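Local coordinates for tryptophan halogenase (Shewanella frigidimarina, PDB 2PYX), which is probably an FAD-dependent monooxygenase of the tryptophan halogenase family, whose characterised members chlorinate or brominate the indole ring of tryptophan, at residues A[442-447]-A[472-477]; A[136-141]-A[465-470]; A[206-211]-A[343-348]; A[7-12]-A[221-226]. One frame throughout, in Å; residues are numbered along the deposited sequence. Where two conformers were deposited one is given.

The four contacts form two groups on different parts of the molecule. Contacts 3 and 4 touch each other and share a mixed sheet of Rossmann type, in which strand 224-227 lies between strands 9-13 and 347-349; contacts 1 and 2 meet around helix 462-471, and their centres lie 45 to 48 Å from those of contacts 3 and 4. Contact 2 is buried and almost wholly apolar, helix against helix, with one water bridging backbones. Contact 1, partly exposed, relies on backbone carbonyls and waters. Contact 4 combines strand-to-strand hydrogen bonds with isoleucine-rich packing, whereas contact 3, at the margin of that sheet, depends on asparagine side chains to join a hairpin turn to a separate small sheet.

Contact 1: residues A[442-447]-A[472-477]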
loop_
_atom_site.group_PDB
_atom_site.type_symbol
_atom_site.label_atom_id
_atom_site.label_comp_id
_atom_site.label_asym_id
_atom_site.label_seq_id
_atom_site.Cartn_x
_atom_site.Cartn_y
_atom_site.Cartn_z
ATOM N N LEU A 442 -7.792 16.411 19.681
ATOM C CA LEU A 442 -9.031 16.837 19.061
ATOM C C LEU A 442 -10.064 15.727 19.029
ATOM O O LEU A 442 -11.251 15.968 19.303
ATOM C CB LEU A 442 -8.747 17.344 17.650
ATOM C CG LEU A 442 -9.925 17.876 16.856
ATOM C CD1 LEU A 442 -10.547 19.041 17.586
ATOM C CD2 LEU A 442 -9.501 18.268 15.449
ATOM N N TRP A 443 -9.625 14.495 18.740
ATOM C CA TRP A 443 -10.554 13.395 18.542
ATOM C C TRP A 443 -11.163 12.904 19.848
ATOM O O TRP A 443 -12.141 12.168 19.801
ATOM C CB TRP A 443 -9.886 12.273 17.768
ATOM C CG TRP A 443 -9.531 12.651 16.384
ATOM C CD1 TRP A 443 -10.128 13.626 15.615
ATOM C CD2 TRP A 443 -8.531 12.047 15.548
ATOM N NE1 TRP A 443 -9.556 13.648 14.358
ATOM C CE2 TRP A 443 -8.578 12.700 14.289
ATOM C CE3 TRP A 443 -7.581 11.041 15.744
ATOM C CZ2 TRP A 443 -7.703 12.371 13.248
ATOM C CZ3 TRP A 443 -6.713 10.731 14.703
ATOM C CH2 TRP A 443 -6.783 11.399 13.488
ATOM N N ARG A 444 -10.615 13.313 20.991
ATOM C CA ARG A 444 -11.327 13.084 22.250
ATOM C C ARG A 444 -12.678 13.776 22.251
ATOM O O ARG A 444 -13.577 13.362 22.979
ATOM C CB ARG A 444 -10.510 13.594 23.417
ATOM C CG ARG A 444 -9.278 12.820 23.723
ATOM C CD ARG A 444 -8.491 13.505 24.827
ATOM N NE ARG A 444 -9.247 13.494 26.075
ATOM C CZ ARG A 444 -8.975 14.231 27.155
ATOM N NH1 ARG A 444 -7.955 15.078 27.170
ATOM N NH2 ARG A 444 -9.740 14.107 28.237
ATOM N N TYR A 445 -12.804 14.832 21.454
ATOM C CA TYR A 445 -13.943 15.740 21.531
ATOM C C TYR A 445 -14.804 15.773 20.294
ATOM O O TYR A 445 -15.960 16.209 20.352
ATOM C CB TYR A 445 -13.503 17.160 21.926
ATOM C CG TYR A 445 -12.837 17.172 23.253
ATOM C CD1 TYR A 445 -13.588 17.057 24.404
ATOM C CD2 TYR A 445 -11.453 17.243 23.365
ATOM C CE1 TYR A 445 -12.972 17.022 25.634
ATOM C CE2 TYR A 445 -10.839 17.222 24.588
ATOM C CZ TYR A 445 -11.606 17.116 25.717
ATOM O OH TYR A 445 -11.002 17.089 26.986
ATOM N N GLN A 446 -14.276 15.310 19.164
ATOM C CA GLN A 446 -15.071 15.195 17.941
ATOM C C GLN A 446 -14.521 14.091 17.049
ATOM O O GLN A 446 -13.339 13.755 17.130
ATOM C CB GLN A 446 -15.134 16.508 17.174
ATOM C CG GLN A 446 -13.786 17.011 16.658
ATOM C CD GLN A 446 -13.925 18.307 15.898
ATOM O OE1 GLN A 446 -14.709 19.190 16.294
ATOM N NE2 GLN A 446 -13.195 18.433 14.783
ATOM N N THR A 447 -15.350 13.529 16.187
ATOM C CA THR A 447 -14.875 12.490 15.311
ATOM C C THR A 447 -13.899 13.022 14.265
ATOM O O THR A 447 -13.972 14.200 13.876
ATOM C CB THR A 447 -16.001 11.749 14.590
ATOM O OG1 THR A 447 -16.698 12.670 13.742
ATOM C CG2 THR A 447 -16.961 11.134 15.584
HETATM N N MSE A 472 -10.529 0.346 17.453
HETATM C CA MSE A 472 -9.783 0.143 18.676
HETATM C C MSE A 472 -10.431 0.774 19.899
HETATM O O MSE A 472 -9.791 0.978 20.927
HETATM C CB MSE A 472 -8.333 0.614 18.472
HETATM C CG MSE A 472 -7.663 -0.121 17.359
HETATM SE SE MSE A 472 -5.737 0.325 17.224
HETATM C CE MSE A 472 -5.131 -0.477 18.988
ATOM N N SER A 473 -11.727 1.079 19.808
ATOM C CA SER A 473 -12.541 1.465 20.969
ATOM C C SER A 473 -12.163 2.783 21.615
ATOM O O SER A 473 -12.433 3.019 22.800
ATOM C CB SER A 473 -12.547 0.350 22.007
ATOM O OG SER A 473 -13.078 -0.814 21.411
ATOM N N PHE A 474 -11.586 3.686 20.818
ATOM C CA PHE A 474 -11.266 5.012 21.332
ATOM C C PHE A 474 -12.532 5.779 21.691
ATOM O O PHE A 474 -13.522 5.702 20.956
ATOM C CB PHE A 474 -10.491 5.755 20.254
ATOM C CG PHE A 474 -9.949 7.101 20.676
ATOM C CD1 PHE A 474 -8.663 7.235 21.138
ATOM C CD2 PHE A 474 -10.708 8.273 20.485
ATOM C CE1 PHE A 474 -8.137 8.477 21.432
ATOM C CE2 PHE A 474 -10.178 9.488 20.796
ATOM C CZ PHE A 474 -8.909 9.605 21.264
ATOM N N ASN A 475 -12.515 6.491 22.807
ATOM C CA ASN A 475 -13.694 7.240 23.250
ATOM C C ASN A 475 -13.686 8.688 22.780
ATOM O O ASN A 475 -12.710 9.404 22.997
ATOM C CB ASN A 475 -13.797 7.215 24.772
ATOM C CG ASN A 475 -14.139 5.844 25.317
ATOM O OD1 ASN A 475 -13.488 5.374 26.236
ATOM N ND2 ASN A 475 -15.180 5.216 24.784
ATOM N N THR A 476 -14.801 9.090 22.158
ATOM C CA THR A 476 -15.011 10.456 21.692
ATOM C C THR A 476 -16.281 10.959 22.365
ATOM O O THR A 476 -17.293 10.240 22.415
ATOM C CB THR A 476 -15.153 10.504 20.178
ATOM O OG1 THR A 476 -13.911 10.105 19.591
ATOM C CG2 THR A 476 -15.501 11.852 19.679
ATOM N N GLN A 477 -16.210 12.171 22.900
ATOM C CA GLN A 477 -17.362 12.837 23.508
ATOM C C GLN A 477 -18.525 12.889 22.538
ATOM O O GLN A 477 -18.349 13.233 21.356
ATOM C CB GLN A 477 -16.956 14.249 23.958
ATOM C CG GLN A 477 -18.003 15.060 24.724
ATOM C CD GLN A 477 -17.386 16.213 25.437
ATOM O OE1 GLN A 477 -17.013 17.196 24.820
ATOM N NE2 GLN A 477 -17.252 16.103 26.756
HETATM O O HOH W 1 -18.472 15.157 19.421
HETATM O O HOH W 2 -17.382 17.572 22.233
#
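Thr476 and Gln477 lie against Trp443, Arg444 and Tyr445, in the connection that follows helix 462-471. That helix closes in a Schellman motif with Ser473 as its C-prime residue, and the loop then runs past the chain leaving helix 434-443. Thr476 OG1 donates to Trp443 O at 2.7 Å, nearly along the C=O axis. The first torsion sets OG1 anti to its own carbonyl carbon (chi1 -65°), facing Trp443 O. Thr476 CG2 packs 3.6 Å from Gln446 C. The same residue's hydroxyl is hydrogen-bonded to Tyr470 OH, which ties the loop back to the helix it has just left. An alanine at Thr476 would probably leave Trp443 O and Tyr470 OH without this mate and open a gap beside Gln446. One residue on, Gln477 N donates to Arg444 O at 2.9 Å, almost straight at 173°. The Phe474 ring turns its edge to the same backbone, with CE2 3.5 Å from Trp443 O, while its CZ meets Arg444 CG at 4.1 Å. Toward solvent, Gln477 OE1 approaches the edge of the Tyr445 ring in its plane, 3.5 Å from CD1. A water donates to that OE1 at 2.6 Å and to Tyr445 O at 2.7 Å.

Contact 2: residues A[136-141]-A[465-470]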
loop_
_atom_site.group_PDB
_atom_site.type_symbol
_atom_site.label_atom_id
_atom_site.label_comp_id
_atom_site.label_asym_id
_atom_site.label_seq_id
_atom_site.Cartn_x
_atom_site.Cartn_y
_atom_site.Cartn_z
ATOM N N SER A 136 -20.279 -2.507 16.349
ATOM C CA SER A 136 -19.007 -1.932 15.899
ATOM C C SER A 136 -19.249 -0.886 14.859
ATOM O O SER A 136 -20.208 -0.934 14.101
ATOM C CB SER A 136 -18.063 -2.990 15.356
ATOM O OG SER A 136 -18.543 -3.580 14.166
ATOM N N PHE A 137 -18.347 0.090 14.795
ATOM C CA PHE A 137 -18.395 1.061 13.736
ATOM C C PHE A 137 -18.434 0.382 12.364
ATOM O O PHE A 137 -19.281 0.692 11.536
ATOM C CB PHE A 137 -17.186 2.000 13.868
ATOM C CG PHE A 137 -17.079 3.025 12.773
ATOM C CD1 PHE A 137 -18.088 3.949 12.529
ATOM C CD2 PHE A 137 -15.958 3.057 11.964
ATOM C CE1 PHE A 137 -17.964 4.889 11.506
ATOM C CE2 PHE A 137 -15.814 3.995 10.968
ATOM C CZ PHE A 137 -16.818 4.897 10.712
ATOM N N ALA A 138 -17.541 -0.553 12.114
ATOM C CA ALA A 138 -17.482 -1.165 10.788
ATOM C C ALA A 138 -18.761 -1.932 10.445
ATOM O O ALA A 138 -19.279 -1.810 9.332
ATOM C CB ALA A 138 -16.291 -2.068 10.641
ATOM N N GLU A 139 -19.294 -2.675 11.406
ATOM C CA GLU A 139 -20.585 -3.322 11.108
ATOM C C GLU A 139 -21.700 -2.313 10.821
ATOM O O GLU A 139 -22.560 -2.575 9.960
ATOM C CB GLU A 139 -20.995 -4.245 12.233
ATOM C CG GLU A 139 -22.264 -5.044 11.859
ATOM C CD GLU A 139 -22.657 -6.102 12.869
ATOM O OE1 GLU A 139 -21.806 -6.559 13.661
ATOM O OE2 GLU A 139 -23.851 -6.474 12.867
ATOM N N ALA A 140 -21.702 -1.189 11.547
ATOM C CA ALA A 140 -22.753 -0.200 11.414
ATOM C C ALA A 140 -22.744 0.492 10.061
ATOM O O ALA A 140 -23.811 0.895 9.573
ATOM C CB ALA A 140 -22.669 0.831 12.523
ATOM N N VAL A 141 -21.566 0.664 9.433
ATOM C CA VAL A 141 -21.446 1.550 8.274
ATOM C C VAL A 141 -20.998 0.875 6.998
ATOM O O VAL A 141 -20.966 1.498 5.952
ATOM C CB VAL A 141 -20.509 2.767 8.522
ATOM C CG1 VAL A 141 -20.922 3.544 9.753
ATOM C CG2 VAL A 141 -19.067 2.318 8.634
ATOM N N PHE A 465 -9.099 6.772 9.209
ATOM C CA PHE A 465 -8.825 7.164 10.570
ATOM C C PHE A 465 -9.975 6.770 11.472
ATOM O O PHE A 465 -9.767 6.296 12.595
ATOM C CB PHE A 465 -8.515 8.650 10.655
ATOM C CG PHE A 465 -7.191 9.011 10.057
ATOM C CD1 PHE A 465 -7.063 9.191 8.692
ATOM C CD2 PHE A 465 -6.056 9.099 10.851
ATOM C CE1 PHE A 465 -5.823 9.496 8.135
ATOM C CE2 PHE A 465 -4.826 9.393 10.309
ATOM C CZ PHE A 465 -4.713 9.599 8.940
ATOM N N GLN A 466 -11.207 6.938 11.015
ATOM C CA GLN A 466 -12.361 6.504 11.801
ATOM C C GLN A 466 -12.349 5.001 12.036
ATOM O O GLN A 466 -12.603 4.527 13.142
ATOM C CB GLN A 466 -13.655 6.886 11.070
ATOM C CG GLN A 466 -13.820 8.399 10.888
ATOM C CD GLN A 466 -14.986 8.774 9.988
ATOM O OE1 GLN A 466 -15.519 7.929 9.246
ATOM N NE2 GLN A 466 -15.419 10.043 10.085
ATOM N N TYR A 467 -12.054 4.240 10.994
ATOM C CA TYR A 467 -12.093 2.780 11.126
ATOM C C TYR A 467 -11.077 2.295 12.156
ATOM O O TYR A 467 -11.357 1.380 12.921
ATOM C CB TYR A 467 -11.809 2.091 9.811
ATOM C CG TYR A 467 -12.939 2.067 8.847
ATOM C CD1 TYR A 467 -14.182 1.510 9.199
ATOM C CD2 TYR A 467 -12.769 2.506 7.549
ATOM C CE1 TYR A 467 -15.236 1.440 8.246
ATOM C CE2 TYR A 467 -13.836 2.406 6.589
ATOM C CZ TYR A 467 -15.055 1.890 6.966
ATOM O OH TYR A 467 -16.077 1.790 6.015
ATOM N N VAL A 468 -9.872 2.869 12.144
ATOM C CA VAL A 468 -8.851 2.477 13.110
ATOM C C VAL A 468 -9.193 3.008 14.496
ATOM O O VAL A 468 -9.184 2.249 15.481
ATOM C CB VAL A 468 -7.434 2.892 12.650
ATOM C CG1 VAL A 468 -6.398 2.640 13.774
ATOM C CG2 VAL A 468 -7.044 2.100 11.411
ATOM N N LEU A 469 -9.485 4.298 14.612
ATOM C CA LEU A 469 -9.744 4.900 15.912
ATOM C C LEU A 469 -10.851 4.149 16.645
ATOM O O LEU A 469 -10.717 3.802 17.816
ATOM C CB LEU A 469 -10.114 6.375 15.733
ATOM C CG LEU A 469 -10.111 7.284 16.945
ATOM C CD1 LEU A 469 -8.721 7.471 17.517
ATOM C CD2 LEU A 469 -10.664 8.653 16.610
ATOM N N TYR A 470 -11.972 3.947 15.964
ATOM C CA TYR A 470 -13.135 3.325 16.589
ATOM C C TYR A 470 -13.091 1.812 16.528
ATOM O O TYR A 470 -13.716 1.141 17.362
ATOM C CB TYR A 470 -14.424 3.909 16.040
ATOM C CG TYR A 470 -14.479 5.400 16.326
ATOM C CD1 TYR A 470 -14.367 5.915 17.629
ATOM C CD2 TYR A 470 -14.506 6.319 15.282
ATOM C CE1 TYR A 470 -14.314 7.260 17.886
ATOM C CE2 TYR A 470 -14.478 7.697 15.551
ATOM C CZ TYR A 470 -14.382 8.172 16.824
ATOM O OH TYR A 470 -14.321 9.521 17.080
HETATM O O HOH W 3 -15.835 -0.423 16.401
#
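Phe137 and Tyr467 make the tight part of this contact. Phe137 CE2 comes to 3.5 Å from Tyr467 CD1, and the two side chains cross at about a right angle, with ring planes inclined at 52°. Because CG stands anti to the backbone N (chi1 177°), the Phe137 ring also reaches Gln466: Phe137 CE2 lies 3.6 Å from Gln466 CB, and the amide plane is turned 88° from the ring. Val141 CG2 rests 3.9 Å from Tyr467 CE1 and sits over one face of the Phe137 ring, toward the rim. In this helix-helix packing the axes of the segments 137-141 and 465-470 approach to 10.3 Å, and Ser136 OG N-caps helix 137-141. Tyr467 OH is satisfied by Ser114 O, and Gln466 NE2 by Pro448 O and Asp123. The Tyr467 side chain lies about 8 Å from that of Glu361, a predicted tryptophan-binding residue. The fit is looser where Tyr470 CB meets Phe137 CB at 4.0 Å and a water links Phe137 N to Tyr470 O.

Contact 3: residues A[206-211]-A[343-348]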
loop_
_atom_site.group_PDB
_atom_site.type_symbol
_atom_site.label_atom_id
_atom_site.label_comp_id
_atom_site.label_asym_id
_atom_site.label_seq_id
_atom_site.Cartn_x
_atom_site.Cartn_y
_atom_site.Cartn_z
ATOM N N HIS A 206 24.937 22.298 -14.819
ATOM C CA HIS A 206 24.028 22.816 -13.823
ATOM C C HIS A 206 23.737 21.826 -12.698
ATOM O O HIS A 206 23.002 22.146 -11.779
ATOM C CB HIS A 206 22.741 23.297 -14.494
ATOM C CG HIS A 206 22.983 24.274 -15.602
ATOM N ND1 HIS A 206 22.371 24.175 -16.834
ATOM C CD2 HIS A 206 23.809 25.346 -15.676
ATOM C CE1 HIS A 206 22.796 25.156 -17.613
ATOM N NE2 HIS A 206 23.669 25.879 -16.935
ATOM N N GLY A 207 24.310 20.632 -12.760
ATOM C CA GLY A 207 24.133 19.644 -11.694
ATOM C C GLY A 207 23.012 18.652 -11.925
ATOM O O GLY A 207 22.762 17.800 -11.079
ATOM N N ASP A 208 22.329 18.772 -13.071
ATOM C CA ASP A 208 21.388 17.734 -13.523
ATOM C C ASP A 208 22.145 16.517 -14.011
ATOM O O ASP A 208 23.275 16.621 -14.498
ATOM C CB ASP A 208 20.507 18.206 -14.686
ATOM C CG ASP A 208 19.494 19.234 -14.310
ATOM O OD1 ASP A 208 19.258 19.496 -13.091
ATOM O OD2 ASP A 208 18.919 19.810 -15.272
ATOM N N ILE A 209 21.504 15.353 -13.943
ATOM C CA ILE A 209 22.029 14.161 -14.613
ATOM C C ILE A 209 21.786 14.316 -16.122
ATOM O O ILE A 209 20.717 14.758 -16.567
ATOM C CB ILE A 209 21.360 12.878 -14.115
ATOM C CG1 ILE A 209 21.534 12.744 -12.599
ATOM C CG2 ILE A 209 21.926 11.674 -14.835
ATOM C CD1 ILE A 209 20.721 11.646 -12.000
ATOM N N GLU A 210 22.827 14.037 -16.897
ATOM C CA GLU A 210 22.808 14.176 -18.356
ATOM C C GLU A 210 22.778 12.818 -19.040
ATOM O O GLU A 210 22.079 12.600 -20.024
ATOM C CB GLU A 210 24.075 14.919 -18.774
ATOM C CG GLU A 210 24.300 15.007 -20.233
ATOM C CD GLU A 210 25.558 15.770 -20.501
ATOM O OE1 GLU A 210 25.472 17.012 -20.513
ATOM O OE2 GLU A 210 26.627 15.123 -20.611
ATOM N N LYS A 211 23.549 11.886 -18.535
ATOM C CA LYS A 211 23.651 10.601 -19.162
ATOM C C LYS A 211 24.233 9.584 -18.220
ATOM O O LYS A 211 24.828 9.930 -17.190
ATOM C CB LYS A 211 24.458 10.681 -20.475
ATOM C CG LYS A 211 25.910 11.011 -20.283
ATOM C CD LYS A 211 26.578 11.260 -21.622
ATOM C CE LYS A 211 28.024 11.713 -21.466
ATOM N NZ LYS A 211 28.566 12.138 -22.811
ATOM N N TRP A 343 11.949 14.354 -5.510
ATOM C CA TRP A 343 12.318 14.906 -6.811
ATOM C C TRP A 343 13.374 16.008 -6.603
ATOM O O TRP A 343 13.111 16.996 -5.941
ATOM C CB TRP A 343 11.090 15.462 -7.519
ATOM C CG TRP A 343 11.245 15.828 -8.961
ATOM C CD1 TRP A 343 12.391 16.168 -9.621
ATOM C CD2 TRP A 343 10.172 15.914 -9.911
ATOM N NE1 TRP A 343 12.090 16.451 -10.957
ATOM C CE2 TRP A 343 10.744 16.312 -11.156
ATOM C CE3 TRP A 343 8.781 15.711 -9.832
ATOM C CZ2 TRP A 343 9.980 16.486 -12.282
ATOM C CZ3 TRP A 343 8.026 15.872 -10.950
ATOM C CH2 TRP A 343 8.628 16.267 -12.173
ATOM N N GLN A 344 14.590 15.760 -7.090
ATOM C CA GLN A 344 15.701 16.706 -6.959
ATOM C C GLN A 344 16.314 16.851 -8.350
ATOM O O GLN A 344 16.620 15.851 -8.997
ATOM C CB GLN A 344 16.748 16.146 -5.978
ATOM C CG GLN A 344 17.979 17.025 -5.786
ATOM C CD GLN A 344 17.621 18.347 -5.147
ATOM O OE1 GLN A 344 17.057 18.405 -4.037
ATOM N NE2 GLN A 344 17.934 19.439 -5.843
ATOM N N ASN A 345 16.526 18.092 -8.773
ATOM C CA ASN A 345 16.984 18.372 -10.117
ATOM C C ASN A 345 16.039 17.623 -11.076
ATOM O O ASN A 345 14.810 17.830 -11.040
ATOM C CB ASN A 345 18.468 17.999 -10.246
ATOM C CG ASN A 345 19.379 18.948 -9.507
ATOM O OD1 ASN A 345 19.480 18.906 -8.281
ATOM N ND2 ASN A 345 20.018 19.844 -10.249
ATOM N N ASN A 346 16.593 16.775 -11.932
ATOM C CA ASN A 346 15.815 16.030 -12.946
ATOM C C ASN A 346 15.715 14.559 -12.631
ATOM O O ASN A 346 15.652 13.711 -13.526
ATOM C CB ASN A 346 16.390 16.229 -14.357
ATOM C CG ASN A 346 17.779 15.713 -14.504
ATOM O OD1 ASN A 346 18.566 15.603 -13.540
ATOM N ND2 ASN A 346 18.130 15.356 -15.762
ATOM N N CYS A 347 15.671 14.256 -11.328
ATOM C CA CYS A 347 15.625 12.897 -10.827
ATOM C C CYS A 347 14.466 12.755 -9.846
ATOM O O CYS A 347 14.360 13.517 -8.880
ATOM C CB CYS A 347 16.930 12.506 -10.128
ATOM S SG CYS A 347 16.920 10.825 -9.418
ATOM N N ILE A 348 13.615 11.767 -10.101
ATOM C CA ILE A 348 12.542 11.441 -9.162
ATOM C C ILE A 348 12.674 9.983 -8.716
ATOM O O ILE A 348 12.888 9.076 -9.509
ATOM C CB ILE A 348 11.160 11.814 -9.759
ATOM C CG1 ILE A 348 10.042 11.699 -8.711
ATOM C CG2 ILE A 348 10.859 11.030 -11.029
ATOM C CD1 ILE A 348 8.674 12.136 -9.228
HETATM O O HOH W 4 21.916 21.777 -9.171
#
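Asn346 presents its carboxamide to the backbone of Ile209 as a neighbouring strand would present its peptide group. OD1 accepts from Ile209 N at 3.0 Å, and ND2 donates to Ile209 O at 2.8 Å, in the carbonyl plane and on a lone pair. ND2 is also hydrogen-bonded to Gln223 O. The amide reaches across because CG lies between the backbone N and the carbonyl carbon (chi1 63°). The Asp208 carboxylate stacks on this amide with planes 27° apart, its CB 3.4 Å from Asn346 OD1. Asn345, by contrast, sets its amide nearly perpendicular to the carboxylate, at 85°, and sends ND2 to Asp208 OD1 at 3.0 Å, while Arg383 forms a salt bridge with OD2. Both asparagines occupy the central positions of a type II' turn, from Gln344 to Cys347, that closes a beta hairpin at the border of the Rossmann-type sheet; strand 209-214 belongs to a separate three-stranded sheet. An alanine in place of Asn346 would probably deprive Ile209 N and O, and Gln223 O, of these bonds and weaken the tie between the two sheets. Asn345 OD1 takes a bond from Gln344 NE2, and a water links Asn345 ND2 to His206 O.

Contact 4: residues A[7-12]-A[221-226]; sequences ITEIII and SGQLFI
Gln223 OE1 is gripped by two backbone donors of the facing segment 7-12, Thr8 N at 2.9 Å, above the amide plane, and Glu9 N, also at 2.9 Å and closer to that plane. With CG beside its backbone N and an extended chain beyond, Gln223 reaches past the start of strand 9-13, where its NE2 bonds Pro6 O. Its own N donates to Glu9 O at 2.8 Å. From here the strands run parallel: Ile11 N bonds Leu224 O at 3.0 Å, and Ile226 N bonds Ile11 O. Ile10 CD1 lies alongside Leu224 CB at 3.8 Å, and Ile12 and Ile226 join them on the face where helix 16-31 packs on Ile10 and Ile12. On the other face Ile11 CB meets Phe225 CD2 at 3.7 Å. The pair belongs to the parallel part of a Rossmann-type sheet, with Ile12 just before the glycine-rich turn predicted to bind FAD. Peptide bonds thus fix it between hydrocarbon faces, and at its start one side-chain oxygen, Gln223 OE1, replaces a strand carbonyl as acceptor.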
loop_
_atom_site.group_PDB
_atom_site.type_symbol
_atom_site.label_atom_id
_atom_site.label_comp_id
_atom_site.label_asym_id
_atom_site.label_seq_id
_atom_site.Cartn_x
_atom_site.Cartn_y
_atom_site.Cartn_z
ATOM N N ILE A 7 10.527 17.693 -22.591
ATOM C CA ILE A 7 11.002 16.515 -21.897
ATOM C C ILE A 7 10.397 15.255 -22.502
ATOM O O ILE A 7 9.217 14.933 -22.287
ATOM C CB ILE A 7 10.690 16.557 -20.390
ATOM C CG1 ILE A 7 11.188 17.858 -19.754
ATOM C CG2 ILE A 7 11.268 15.343 -19.677
ATOM C CD1 ILE A 7 12.663 18.124 -19.920
ATOM N N THR A 8 11.221 14.540 -23.264
ATOM C CA THR A 8 10.757 13.326 -23.938
ATOM C C THR A 8 11.632 12.119 -23.662
ATOM O O THR A 8 11.179 10.991 -23.854
ATOM C CB THR A 8 10.660 13.525 -25.464
ATOM O OG1 THR A 8 11.967 13.726 -26.007
ATOM C CG2 THR A 8 9.766 14.709 -25.840
ATOM N N GLU A 9 12.879 12.321 -23.238
ATOM C CA GLU A 9 13.797 11.206 -23.055
ATOM C C GLU A 9 13.831 10.812 -21.605
ATOM O O GLU A 9 14.448 11.502 -20.788
ATOM C CB GLU A 9 15.200 11.580 -23.521
ATOM C CG GLU A 9 15.247 12.098 -24.972
ATOM C CD GLU A 9 14.728 11.077 -25.956
ATOM O OE1 GLU A 9 15.276 9.958 -25.953
ATOM O OE2 GLU A 9 13.737 11.376 -26.686
ATOM N N ILE A 10 13.192 9.689 -21.287
ATOM C CA ILE A 10 12.955 9.293 -19.901
ATOM C C ILE A 10 13.674 7.988 -19.644
ATOM O O ILE A 10 13.431 7.006 -20.349
ATOM C CB ILE A 10 11.459 9.029 -19.643
ATOM C CG1 ILE A 10 10.588 10.152 -20.203
ATOM C CG2 ILE A 10 11.232 8.863 -18.139
ATOM C CD1 ILE A 10 10.883 11.489 -19.648
ATOM N N ILE A 11 14.560 7.986 -18.639
ATOM C CA ILE A 11 15.353 6.856 -18.261
ATOM C C ILE A 11 14.978 6.395 -16.863
ATOM O O ILE A 11 15.099 7.177 -15.886
ATOM C CB ILE A 11 16.877 7.162 -18.310
ATOM C CG1 ILE A 11 17.282 7.809 -19.645
ATOM C CG2 ILE A 11 17.665 5.917 -18.009
ATOM C CD1 ILE A 11 16.995 6.975 -20.808
ATOM N N ILE A 12 14.512 5.156 -16.755
ATOM C CA ILE A 12 14.159 4.510 -15.491
ATOM C C ILE A 12 15.274 3.573 -15.093
ATOM O O ILE A 12 15.644 2.680 -15.858
ATOM C CB ILE A 12 12.837 3.732 -15.628
ATOM C CG1 ILE A 12 11.708 4.663 -16.107
ATOM C CG2 ILE A 12 12.536 3.014 -14.343
ATOM C CD1 ILE A 12 10.508 3.907 -16.604
ATOM N N SER A 221 21.645 8.616 -22.840
ATOM C CA SER A 221 21.338 10.000 -22.503
ATOM C C SER A 221 19.852 10.142 -22.237
ATOM O O SER A 221 19.041 9.428 -22.810
ATOM C CB SER A 221 21.748 10.945 -23.638
ATOM O OG SER A 221 23.173 10.953 -23.834
ATOM N N GLY A 222 19.516 11.058 -21.331
ATOM C CA GLY A 222 18.123 11.355 -21.068
ATOM C C GLY A 222 17.955 12.700 -20.406
ATOM O O GLY A 222 18.944 13.377 -20.055
ATOM N N GLN A 223 16.686 13.064 -20.211
ATOM C CA GLN A 223 16.298 14.360 -19.685
ATOM C C GLN A 223 15.683 14.273 -18.286
ATOM O O GLN A 223 15.674 15.267 -17.548
ATOM C CB GLN A 223 15.296 15.017 -20.612
ATOM C CG GLN A 223 15.866 15.415 -21.982
ATOM C CD GLN A 223 14.776 15.819 -22.880
ATOM O OE1 GLN A 223 14.047 14.985 -23.423
ATOM N NE2 GLN A 223 14.616 17.121 -23.041
ATOM N N LEU A 224 15.140 13.104 -17.957
ATOM C CA LEU A 224 14.492 12.884 -16.688
ATOM C C LEU A 224 14.855 11.468 -16.303
ATOM O O LEU A 224 14.725 10.545 -17.119
ATOM C CB LEU A 224 12.985 13.017 -16.835
ATOM C CG LEU A 224 12.223 12.960 -15.526
ATOM C CD1 LEU A 224 12.493 14.127 -14.606
ATOM C CD2 LEU A 224 10.744 12.881 -15.851
ATOM N N PHE A 225 15.352 11.298 -15.081
ATOM C CA PHE A 225 15.826 10.024 -14.584
ATOM C C PHE A 225 14.971 9.568 -13.406
ATOM O O PHE A 225 14.758 10.357 -12.475
ATOM C CB PHE A 225 17.286 10.158 -14.177
ATOM C CG PHE A 225 18.175 10.368 -15.341
ATOM C CD1 PHE A 225 18.338 11.624 -15.896
ATOM C CD2 PHE A 225 18.790 9.263 -15.957
ATOM C CE1 PHE A 225 19.137 11.799 -17.055
ATOM C CE2 PHE A 225 19.584 9.471 -17.109
ATOM C CZ PHE A 225 19.746 10.696 -17.631
ATOM N N ILE A 226 14.504 8.320 -13.437
ATOM C CA ILE A 226 13.652 7.825 -12.383
ATOM C C ILE A 226 14.479 6.853 -11.590
ATOM O O ILE A 226 14.967 5.850 -12.145
ATOM C CB ILE A 226 12.409 7.111 -12.924
ATOM C CG1 ILE A 226 11.720 7.877 -14.038
ATOM C CG2 ILE A 226 11.471 6.783 -11.768
ATOM C CD1 ILE A 226 11.347 9.251 -13.720
HETATM O O HOH W 5 16.974 8.348 -24.289
#